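Local coordinates for protein copper chaperone PCu(A)C (Methylosinus trichosporium OB3b, PDB 6P1F) that binds copper through its PCuAC domain, the part present here in metal-free form, and probably delivers the metal as a chaperone, at residues Glu100-Phe105 / Glu110-Ala115; Glu22-Leu27 / Ser51-Ile56; Pro13-Pro18 / Ser90-Val95; Pro58-Arg63 / Gly80-Glu85. One frame throughout, in Å; residues are numbered along the deposited sequence.

In the fold
All four contacts involve one curled mixed beta-sheet, two of them through loops (58-63 and 90-95). Along the chain, interaction 3 spans the longest loop, from strand 8-16 to the stretch after strand 73-89, and encloses interactions 2 and 4 in turn; interaction 1, the hairpin 98-105/109-118, follows. Strand 73-89, which carries part of interaction 4, pairs with both strands of interaction 2, about 10 Å away between centres; zinc-binding H55 lies in interaction 2, H83 and E85 in interaction 4. Interaction 3 is about 11 Å from interaction 2 between centres. Interaction 1 lies about 20 Å from interaction 4 between centres, near the copper ligand H1. Thus the metal-binding regions sit apart.

Interaction 1: residues Glu100-Phe105 / Glu110-Ala115; sequences EMTLVF and EVTIDA
M101 with I113 and L103 with V111 form the hydrogen-bonded pairs of this antiparallel ladder, each closed by two backbone bonds; I113 N to M101 O measures 2.8 Å. The segment axes come within 4.5 Å and run at 148°, the twist of a beta hairpin. At the intervening non-hydrogen-bonded pair, T102 CA and T112 CA are 4.1 Å apart, and CA-H...O contacts add to the ladder. On the face of this pair the hydroxyls bond to each other, T102 OG1 to T112 OG1 at 2.9 Å; in both residues OG1 stands anti to the carbonyl carbon (chi1 -61°), which brings the two oxygens together. T112 CG2 also leans on E100 CG at 3.5 Å, while E110 sends its carboxylate to K45.

The other face is apolar. M101 CG lies across I113 CG1 at 3.6 Å, and its bent chain carries CE to A115 CB. V111 CG1 approaches the ring edge of F105, 3.9 Å from CE2.

D114 lies beside H1, a copper ligand of this protein. Strand 98-105 is flanked by strand 39-45, strand 109-118 runs parallel to strand 8-16, and M101 and A115 pack on L27 of strand 24-33.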
# COMPACT_ATOMS: atom_id res chain seq x y z
N GLU A 100 -6.06 9.28 -2.27
CA GLU A 100 -5.70 8.92 -3.65
C GLU A 100 -4.21 8.77 -3.82
O GLU A 100 -3.43 9.63 -3.40
CB GLU A 100 -6.22 9.99 -4.62
CG GLU A 100 -5.90 9.67 -6.10
CD GLU A 100 -6.49 10.71 -7.07
OE1 GLU A 100 -6.04 11.88 -7.05
OE2 GLU A 100 -7.41 10.36 -7.83
N MET A 101 -3.79 7.65 -4.38
CA MET A 101 -2.38 7.52 -4.71
C MET A 101 -2.22 6.63 -5.94
O MET A 101 -3.06 5.81 -6.25
CB MET A 101 -1.62 6.95 -3.50
CG MET A 101 -2.09 5.56 -3.11
SD MET A 101 -1.49 5.09 -1.46
CE MET A 101 -2.56 6.09 -0.40
N THR A 102 -1.11 6.78 -6.65
CA THR A 102 -0.92 5.98 -7.84
C THR A 102 0.16 4.92 -7.60
O THR A 102 1.26 5.25 -7.20
CB THR A 102 -0.54 6.85 -9.03
OG1 THR A 102 -1.63 7.77 -9.26
CG2 THR A 102 -0.34 6.00 -10.26
N LEU A 103 -0.17 3.66 -7.85
CA LEU A 103 0.82 2.58 -7.76
C LEU A 103 1.46 2.38 -9.11
O LEU A 103 0.77 2.38 -10.12
CB LEU A 103 0.17 1.29 -7.32
CG LEU A 103 -0.63 1.40 -6.02
CD1 LEU A 103 -1.21 0.00 -5.65
CD2 LEU A 103 0.17 1.96 -4.87
N VAL A 104 2.78 2.19 -9.14
CA VAL A 104 3.48 1.96 -10.40
C VAL A 104 4.08 0.57 -10.41
O VAL A 104 4.92 0.27 -9.56
CB VAL A 104 4.60 2.98 -10.61
CG1 VAL A 104 5.28 2.75 -11.98
CG2 VAL A 104 4.04 4.40 -10.49
N PHE A 105 3.62 -0.27 -11.32
CA PHE A 105 4.18 -1.61 -11.48
C PHE A 105 5.05 -1.65 -12.72
O PHE A 105 4.70 -1.11 -13.76
CB PHE A 105 3.08 -2.68 -11.56
CG PHE A 105 2.29 -2.79 -10.31
CD1 PHE A 105 2.65 -3.71 -9.34
CD2 PHE A 105 1.19 -1.96 -10.08
CE1 PHE A 105 1.94 -3.82 -8.16
CE2 PHE A 105 0.48 -2.05 -8.89
CZ PHE A 105 0.85 -2.98 -7.95
N GLU A 110 0.51 1.57 -14.42
CA GLU A 110 0.04 2.46 -13.35
C GLU A 110 -1.44 2.26 -13.03
O GLU A 110 -2.25 2.02 -13.93
CB GLU A 110 0.31 3.93 -13.71
CG GLU A 110 1.79 4.28 -13.83
CD GLU A 110 2.02 5.72 -14.29
OE1 GLU A 110 1.96 5.96 -15.52
OE2 GLU A 110 2.24 6.60 -13.43
N VAL A 111 -1.76 2.30 -11.74
CA VAL A 111 -3.16 2.24 -11.32
C VAL A 111 -3.33 3.20 -10.16
O VAL A 111 -2.52 3.21 -9.24
CB VAL A 111 -3.55 0.79 -10.94
CG1 VAL A 111 -2.57 0.19 -9.92
CG2 VAL A 111 -5.02 0.70 -10.47
N THR A 112 -4.35 4.03 -10.23
CA THR A 112 -4.63 4.96 -9.14
C THR A 112 -5.68 4.39 -8.22
O THR A 112 -6.78 4.01 -8.66
CB THR A 112 -5.10 6.31 -9.70
OG1 THR A 112 -4.06 6.88 -10.52
CG2 THR A 112 -5.46 7.27 -8.57
N ILE A 113 -5.35 4.28 -6.94
CA ILE A 113 -6.24 3.68 -5.97
C ILE A 113 -6.73 4.73 -4.99
O ILE A 113 -6.13 5.81 -4.87
CB ILE A 113 -5.56 2.55 -5.18
CG1 ILE A 113 -4.45 3.13 -4.30
CG2 ILE A 113 -4.99 1.49 -6.14
CD1 ILE A 113 -3.91 2.11 -3.32
N ASP A 114 -7.79 4.38 -4.27
CA ASP A 114 -8.35 5.26 -3.24
C ASP A 114 -8.34 4.46 -1.95
O ASP A 114 -9.18 3.61 -1.71
CB ASP A 114 -9.77 5.74 -3.60
CG ASP A 114 -9.91 6.17 -5.03
OD1 ASP A 114 -9.58 7.33 -5.31
OD2 ASP A 114 -10.37 5.36 -5.87
N ALA A 115 -7.29 4.66 -1.15
CA ALA A 115 -7.15 3.85 0.03
C ALA A 115 -8.05 4.38 1.13
O ALA A 115 -7.98 5.58 1.43
CB ALA A 115 -5.67 3.86 0.48

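Interaction 2: residues Glu22-Leu27 / Ser51-Ile56; sequences ETRAQL and SVQFHI
R24 and Q53 meet through the ends of their side chains, where the evidence is one weak hydrogen bond: R24 NH1 to Q53 OE1, 3.4 Å long with an N-H...O angle of 156°. The oxygen sits at the guanidinium edge, near its plane, yet the amide and guanidinium planes are turned 65° apart. R24 NH2 and Q53 NE2, 3.6 Å apart, are both donors, so the contact has only the one bond. Both side chains arrive extended: R24 is straight from CG to NE, and Q53 beyond CG, and the two cross at about a right angle. The firmer hold on R24 is its salt bridge from NH1 to E85 OE1.

The topology explains the reach. Strand 73-89 runs antiparallel between strands 24-33 and 49-55, so R24 and Q53 come from the strands on its two sides and meet near E85. That middle strand is bonded to one neighbour through Q53 and E85, and to the other through L27 and V84. With an alanine in place of Q53, the guanidinium would probably lose this weak acceptor and be freer to turn.

Further out, R63 packs on both Q53 and H55. H55, H83 and E85 are zinc ligands in a metal-bound structure of this protein, although this chain carries no metal.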
# COMPACT_ATOMS: atom_id res chain seq x y z
N GLU A 22 1.13 13.41 14.36
CA GLU A 22 2.14 12.55 13.72
C GLU A 22 2.12 12.62 12.19
O GLU A 22 1.12 13.03 11.59
CB GLU A 22 1.96 11.11 14.17
CG GLU A 22 1.97 11.04 15.69
CD GLU A 22 2.33 9.68 16.25
OE1 GLU A 22 2.60 8.75 15.46
OE2 GLU A 22 2.31 9.54 17.50
N THR A 23 3.24 12.23 11.60
CA THR A 23 3.43 12.33 10.15
C THR A 23 3.72 10.98 9.50
O THR A 23 4.17 10.95 8.37
CB THR A 23 4.59 13.29 9.82
OG1 THR A 23 5.80 12.72 10.34
CG2 THR A 23 4.35 14.66 10.43
N ARG A 24 3.48 9.86 10.20
CA ARG A 24 3.64 8.53 9.60
C ARG A 24 2.36 7.76 9.79
O ARG A 24 1.64 8.01 10.75
CB ARG A 24 4.77 7.73 10.26
CG ARG A 24 6.14 8.01 9.75
CD ARG A 24 7.16 7.09 10.40
NE ARG A 24 8.47 7.31 9.80
CZ ARG A 24 9.17 6.38 9.16
NH1 ARG A 24 8.69 5.14 9.06
NH2 ARG A 24 10.34 6.68 8.64
N ALA A 25 2.06 6.85 8.88
CA ALA A 25 0.87 6.02 9.06
C ALA A 25 1.07 4.72 8.31
O ALA A 25 1.92 4.64 7.42
CB ALA A 25 -0.38 6.76 8.55
N GLN A 26 0.30 3.69 8.67
CA GLN A 26 0.46 2.40 8.01
C GLN A 26 -0.68 2.17 7.05
O GLN A 26 -1.81 2.49 7.34
CB GLN A 26 0.53 1.28 9.02
CG GLN A 26 1.78 1.38 9.88
CD GLN A 26 2.11 0.10 10.61
OE1 GLN A 26 1.34 -0.87 10.62
NE2 GLN A 26 3.30 0.09 11.23
N LEU A 27 -0.33 1.64 5.88
CA LEU A 27 -1.27 1.31 4.84
C LEU A 27 -1.24 -0.21 4.61
O LEU A 27 -0.21 -0.84 4.71
CB LEU A 27 -0.93 2.05 3.55
CG LEU A 27 -1.79 1.74 2.32
CD1 LEU A 27 -2.09 2.99 1.48
CD2 LEU A 27 -1.14 0.65 1.52
N SER A 51 7.22 9.54 0.86
CA SER A 51 7.72 8.27 0.39
C SER A 51 7.06 7.14 1.12
O SER A 51 6.25 7.38 2.02
CB SER A 51 9.24 8.19 0.56
OG SER A 51 9.59 8.38 1.91
N VAL A 52 7.39 5.94 0.68
CA VAL A 52 6.88 4.74 1.34
C VAL A 52 8.00 3.77 1.63
O VAL A 52 9.06 3.76 0.98
CB VAL A 52 5.82 4.01 0.49
CG1 VAL A 52 4.64 4.95 0.15
CG2 VAL A 52 6.44 3.43 -0.76
N GLN A 53 7.75 2.98 2.67
CA GLN A 53 8.63 1.90 3.07
C GLN A 53 7.81 0.64 3.24
O GLN A 53 6.87 0.57 4.05
CB GLN A 53 9.37 2.22 4.39
CG GLN A 53 10.17 3.52 4.31
CD GLN A 53 10.72 4.00 5.65
OE1 GLN A 53 10.41 3.45 6.71
NE2 GLN A 53 11.52 5.06 5.61
N PHE A 54 8.15 -0.35 2.45
CA PHE A 54 7.46 -1.62 2.51
C PHE A 54 8.10 -2.52 3.54
O PHE A 54 9.32 -2.63 3.62
CB PHE A 54 7.45 -2.30 1.15
CG PHE A 54 6.79 -1.49 0.06
CD1 PHE A 54 5.42 -1.45 -0.03
CD2 PHE A 54 7.54 -0.80 -0.87
CE1 PHE A 54 4.80 -0.71 -1.05
CE2 PHE A 54 6.93 -0.09 -1.91
CZ PHE A 54 5.55 -0.04 -1.98
N HIS A 55 7.26 -3.12 4.36
CA HIS A 55 7.70 -4.13 5.32
C HIS A 55 7.02 -5.44 4.98
O HIS A 55 5.83 -5.59 5.19
CB HIS A 55 7.35 -3.70 6.74
CG HIS A 55 8.06 -2.48 7.19
ND1 HIS A 55 9.14 -2.53 8.04
CD2 HIS A 55 7.86 -1.17 6.91
CE1 HIS A 55 9.57 -1.30 8.28
NE2 HIS A 55 8.81 -0.46 7.61
N ILE A 56 7.77 -6.38 4.42
CA ILE A 56 7.14 -7.59 3.93
C ILE A 56 7.89 -8.80 4.45
O ILE A 56 9.05 -8.69 4.85
CB ILE A 56 7.08 -7.63 2.38
CG1 ILE A 56 8.48 -7.68 1.78
CG2 ILE A 56 6.27 -6.43 1.83
CD1 ILE A 56 8.48 -7.98 0.29

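Interaction 3: residues Pro13-Pro18 / Ser90-Val95; sequences PWLRAP and SKMNPV
M92 reaches L15 and P18 because its CG points opposite the backbone N (chi1 -173°) and the chain then curls at both following torsions. The curl presents SD to L15 and leaves CG to face P18. L15 has CG lodged between the backbone N and the carbonyl carbon (chi1 61°); with chi2 at 92°, both methyls face the sulfur. The two side chains meet tip to tip: L15 CD1 is 3.9 Å and L15 CD2 4.1 Å from M92 SD. Farther back, P18 CD rests 3.8 Å from M92 CG, the ring crossing the chain at a slant. A separate touch joins A17 CB to V95 CG2 at 3.8 Å. An alanine at M92 is likely to leave L15 and P18 facing a gap where the thioether now lies.

The contact joins the end of strand 8-16 to the loop between strands 73-89 and 98-105. L15 also packs on L27 and L86 of the sheet, and P18, just past the strand, on A25 and I89; the loop is anchored by K91 to A47 and N93 to A98. Since only carbon and sulfur meet across the two segments, burying 196 Å², the attachment depends on apolar fit and lacks directional bonds.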
# COMPACT_ATOMS: atom_id res chain seq x y z
N PRO A 13 -7.51 -1.66 -0.36
CA PRO A 13 -6.48 -0.84 0.30
C PRO A 13 -7.08 0.06 1.36
O PRO A 13 -8.12 0.72 1.16
CB PRO A 13 -5.89 -0.03 -0.85
CG PRO A 13 -7.03 0.04 -1.91
CD PRO A 13 -7.70 -1.30 -1.78
N TRP A 14 -6.43 0.11 2.52
CA TRP A 14 -6.89 1.01 3.56
C TRP A 14 -5.70 1.43 4.40
O TRP A 14 -4.67 0.76 4.37
CB TRP A 14 -7.95 0.34 4.46
CG TRP A 14 -7.50 -0.87 5.24
CD1 TRP A 14 -7.36 -2.15 4.79
CD2 TRP A 14 -7.11 -0.89 6.63
NE1 TRP A 14 -6.89 -2.97 5.81
CE2 TRP A 14 -6.77 -2.22 6.95
CE3 TRP A 14 -7.05 0.10 7.63
CZ2 TRP A 14 -6.37 -2.60 8.25
CZ3 TRP A 14 -6.65 -0.28 8.92
CH2 TRP A 14 -6.31 -1.61 9.21
N LEU A 15 -5.86 2.51 5.15
CA LEU A 15 -4.77 2.97 6.02
C LEU A 15 -5.31 3.43 7.34
O LEU A 15 -6.48 3.81 7.47
CB LEU A 15 -3.98 4.09 5.34
CG LEU A 15 -4.69 5.39 4.96
CD1 LEU A 15 -4.62 6.46 6.07
CD2 LEU A 15 -4.08 5.96 3.67
N ARG A 16 -4.46 3.36 8.36
CA ARG A 16 -4.74 3.99 9.64
C ARG A 16 -4.43 5.46 9.58
O ARG A 16 -3.30 5.84 9.24
CB ARG A 16 -3.89 3.34 10.72
CG ARG A 16 -4.35 1.98 11.11
CD ARG A 16 -3.35 1.38 12.06
NE ARG A 16 -3.89 0.24 12.79
CZ ARG A 16 -3.18 -0.50 13.64
NH1 ARG A 16 -1.89 -0.21 13.84
NH2 ARG A 16 -3.73 -1.53 14.26
N ALA A 17 -5.40 6.30 9.92
CA ALA A 17 -5.15 7.72 9.87
C ALA A 17 -4.00 8.02 10.84
O ALA A 17 -3.90 7.38 11.88
CB ALA A 17 -6.38 8.50 10.24
N PRO A 18 -3.12 8.97 10.50
CA PRO A 18 -2.07 9.30 11.47
C PRO A 18 -2.65 9.86 12.77
O PRO A 18 -3.66 10.58 12.78
CB PRO A 18 -1.20 10.34 10.74
CG PRO A 18 -2.05 10.85 9.62
CD PRO A 18 -3.04 9.78 9.27
N SER A 90 2.07 15.04 4.64
CA SER A 90 1.80 16.47 4.77
C SER A 90 0.31 16.73 4.92
O SER A 90 -0.10 17.71 5.54
CB SER A 90 2.37 17.25 3.59
OG SER A 90 2.06 16.61 2.37
N LYS A 91 -0.51 15.82 4.39
CA LYS A 91 -1.95 15.96 4.52
C LYS A 91 -2.63 14.60 4.42
O LYS A 91 -2.14 13.70 3.73
CB LYS A 91 -2.50 16.92 3.46
CG LYS A 91 -2.28 16.49 2.03
CD LYS A 91 -3.29 17.18 1.08
CE LYS A 91 -2.84 17.12 -0.37
NZ LYS A 91 -1.41 17.52 -0.54
N MET A 92 -3.74 14.44 5.12
CA MET A 92 -4.50 13.20 5.01
C MET A 92 -5.98 13.51 5.16
O MET A 92 -6.39 14.26 6.04
CB MET A 92 -4.04 12.18 6.06
CG MET A 92 -4.65 10.77 5.92
SD MET A 92 -4.40 9.99 4.33
CE MET A 92 -2.60 9.79 4.30
N ASN A 93 -6.80 12.94 4.28
CA ASN A 93 -8.22 13.15 4.40
C ASN A 93 -8.75 12.56 5.72
O ASN A 93 -8.09 11.72 6.36
CB ASN A 93 -8.93 12.54 3.16
CG ASN A 93 -8.83 13.43 1.93
OD1 ASN A 93 -8.70 14.65 2.05
ND2 ASN A 93 -8.85 12.83 0.73
N PRO A 94 -9.94 12.99 6.14
CA PRO A 94 -10.54 12.48 7.37
C PRO A 94 -10.82 11.00 7.34
O PRO A 94 -10.97 10.40 6.27
CB PRO A 94 -11.88 13.24 7.46
CG PRO A 94 -11.70 14.44 6.66
CD PRO A 94 -10.73 14.10 5.57
N VAL A 95 -10.97 10.45 8.53
CA VAL A 95 -11.43 9.09 8.68
C VAL A 95 -12.79 8.97 8.01
O VAL A 95 -13.66 9.83 8.20
CB VAL A 95 -11.56 8.70 10.16
CG1 VAL A 95 -12.25 7.39 10.31
CG2 VAL A 95 -10.15 8.64 10.80

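Interaction 4: residues Pro58-Arg63 / Gly80-Glu85; sequences PHLVAR and GGSHVE
L60 lays its two methyls over the backbone of G80-S82, just before the regular strand residues 83-85. Its CG stands anti to the carbonyl carbon (chi1 -76°), and the two methyls lie over different residues. CD1 lies 3.8 Å from G81 C and 4.0 Å from G80 O, whereas CD2 touches S82 at CA and at OG, both 3.7 Å away. All of this is van der Waals contact, and L60 supplies every atom of the 58-63 side. S82 OG, besides meeting the leucine methyl, makes a weak hydrogen bond to N of A57, the residue preceding P58.

At G80 the backbone angles would jam a CB against the preceding carbonyl O, so the residue is needed for its conformation; G81 has room for one.

The turn carrying L60 is a type I beta turn from H59 to A62, closed by A62 N to H59 O at 3.2 Å. On the other side, H83 turns its ring back along its own strand, CG lying between the backbone N and the carbonyl carbon (chi1 65°). ND1 consequently donates to G81 O at 3.0 Å, nearly straight at 173°, with the oxygen in the ring plane. This bond fixes the ring's rotation and occupies ND1, consistent with NE2 being the metal-facing nitrogen.

H55 completes the link, stacking on the H83 ring and bonding through ND1 to L60 O. H55, H83 and E85 thus cluster beside strands 49-55 and 73-89 as a zinc-binding region without its metal; H59, also seen to bind zinc in an entry of this protein, lies on the loop well away from them in this chain.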
# COMPACT_ATOMS: atom_id res chain seq x y z
N PRO A 58 9.79 -12.50 4.44
CA PRO A 58 10.14 -12.60 5.86
C PRO A 58 10.96 -11.39 6.31
O PRO A 58 11.41 -10.61 5.46
CB PRO A 58 10.97 -13.88 5.91
CG PRO A 58 11.64 -13.91 4.57
CD PRO A 58 10.67 -13.31 3.59
N HIS A 59 11.12 -11.25 7.63
CA HIS A 59 11.87 -10.17 8.28
C HIS A 59 11.17 -8.84 8.13
O HIS A 59 11.55 -7.98 7.35
CB HIS A 59 13.31 -10.14 7.75
CG HIS A 59 14.03 -11.40 8.04
ND1 HIS A 59 14.39 -12.31 7.07
CD2 HIS A 59 14.36 -11.96 9.23
CE1 HIS A 59 14.94 -13.37 7.64
NE2 HIS A 59 14.95 -13.18 8.95
N LEU A 60 10.15 -8.69 8.96
CA LEU A 60 9.25 -7.56 8.89
C LEU A 60 9.86 -6.26 9.39
O LEU A 60 9.34 -5.17 9.09
CB LEU A 60 7.95 -7.86 9.66
CG LEU A 60 6.97 -8.80 8.96
CD1 LEU A 60 5.83 -9.14 9.92
CD2 LEU A 60 6.44 -8.13 7.67
N VAL A 61 10.98 -6.34 10.11
CA VAL A 61 11.59 -5.12 10.61
C VAL A 61 12.47 -4.49 9.52
O VAL A 61 12.77 -3.31 9.57
CB VAL A 61 12.45 -5.36 11.89
CG1 VAL A 61 13.72 -6.03 11.56
CG2 VAL A 61 12.78 -4.05 12.54
N ALA A 62 12.85 -5.30 8.55
CA ALA A 62 13.58 -4.79 7.41
C ALA A 62 12.61 -4.08 6.48
O ALA A 62 11.42 -4.42 6.43
CB ALA A 62 14.31 -5.93 6.65
N ARG A 63 13.09 -3.06 5.78
CA ARG A 63 12.20 -2.34 4.89
C ARG A 63 12.74 -2.36 3.47
O ARG A 63 13.90 -2.71 3.22
CB ARG A 63 11.99 -0.90 5.37
CG ARG A 63 13.25 -0.09 5.46
CD ARG A 63 13.22 0.75 6.74
NE ARG A 63 14.32 1.69 6.78
CZ ARG A 63 15.45 1.52 7.47
NH1 ARG A 63 15.64 0.44 8.22
NH2 ARG A 63 16.39 2.46 7.40
N GLY A 80 0.43 -5.59 12.35
CA GLY A 80 1.21 -6.67 12.92
C GLY A 80 1.86 -7.61 11.93
O GLY A 80 2.66 -8.48 12.31
N GLY A 81 1.53 -7.44 10.65
CA GLY A 81 2.06 -8.29 9.62
C GLY A 81 2.72 -7.40 8.57
O GLY A 81 3.25 -6.34 8.90
N SER A 82 2.70 -7.84 7.32
CA SER A 82 3.27 -7.02 6.24
C SER A 82 2.48 -5.72 6.10
O SER A 82 1.29 -5.68 6.32
CB SER A 82 3.26 -7.79 4.92
OG SER A 82 3.95 -9.04 5.08
N HIS A 83 3.14 -4.65 5.69
CA HIS A 83 2.43 -3.37 5.65
C HIS A 83 3.30 -2.37 4.93
O HIS A 83 4.50 -2.61 4.68
CB HIS A 83 2.12 -2.85 7.07
CG HIS A 83 3.33 -2.50 7.88
ND1 HIS A 83 4.04 -3.45 8.59
CD2 HIS A 83 3.95 -1.32 8.09
CE1 HIS A 83 5.06 -2.86 9.20
NE2 HIS A 83 5.02 -1.57 8.94
N VAL A 84 2.69 -1.25 4.59
CA VAL A 84 3.40 -0.13 4.03
C VAL A 84 3.45 1.00 5.03
O VAL A 84 2.42 1.35 5.59
CB VAL A 84 2.70 0.37 2.76
CG1 VAL A 84 3.55 1.44 2.07
CG2 VAL A 84 2.37 -0.78 1.84
N GLU A 85 4.62 1.59 5.26
CA GLU A 85 4.66 2.81 6.05
C GLU A 85 4.65 4.01 5.11
O GLU A 85 5.44 4.07 4.18
CB GLU A 85 5.90 2.86 6.94
CG GLU A 85 5.73 2.06 8.20
CD GLU A 85 6.25 2.80 9.41
OE1 GLU A 85 7.47 2.68 9.66
OE2 GLU A 85 5.45 3.50 10.08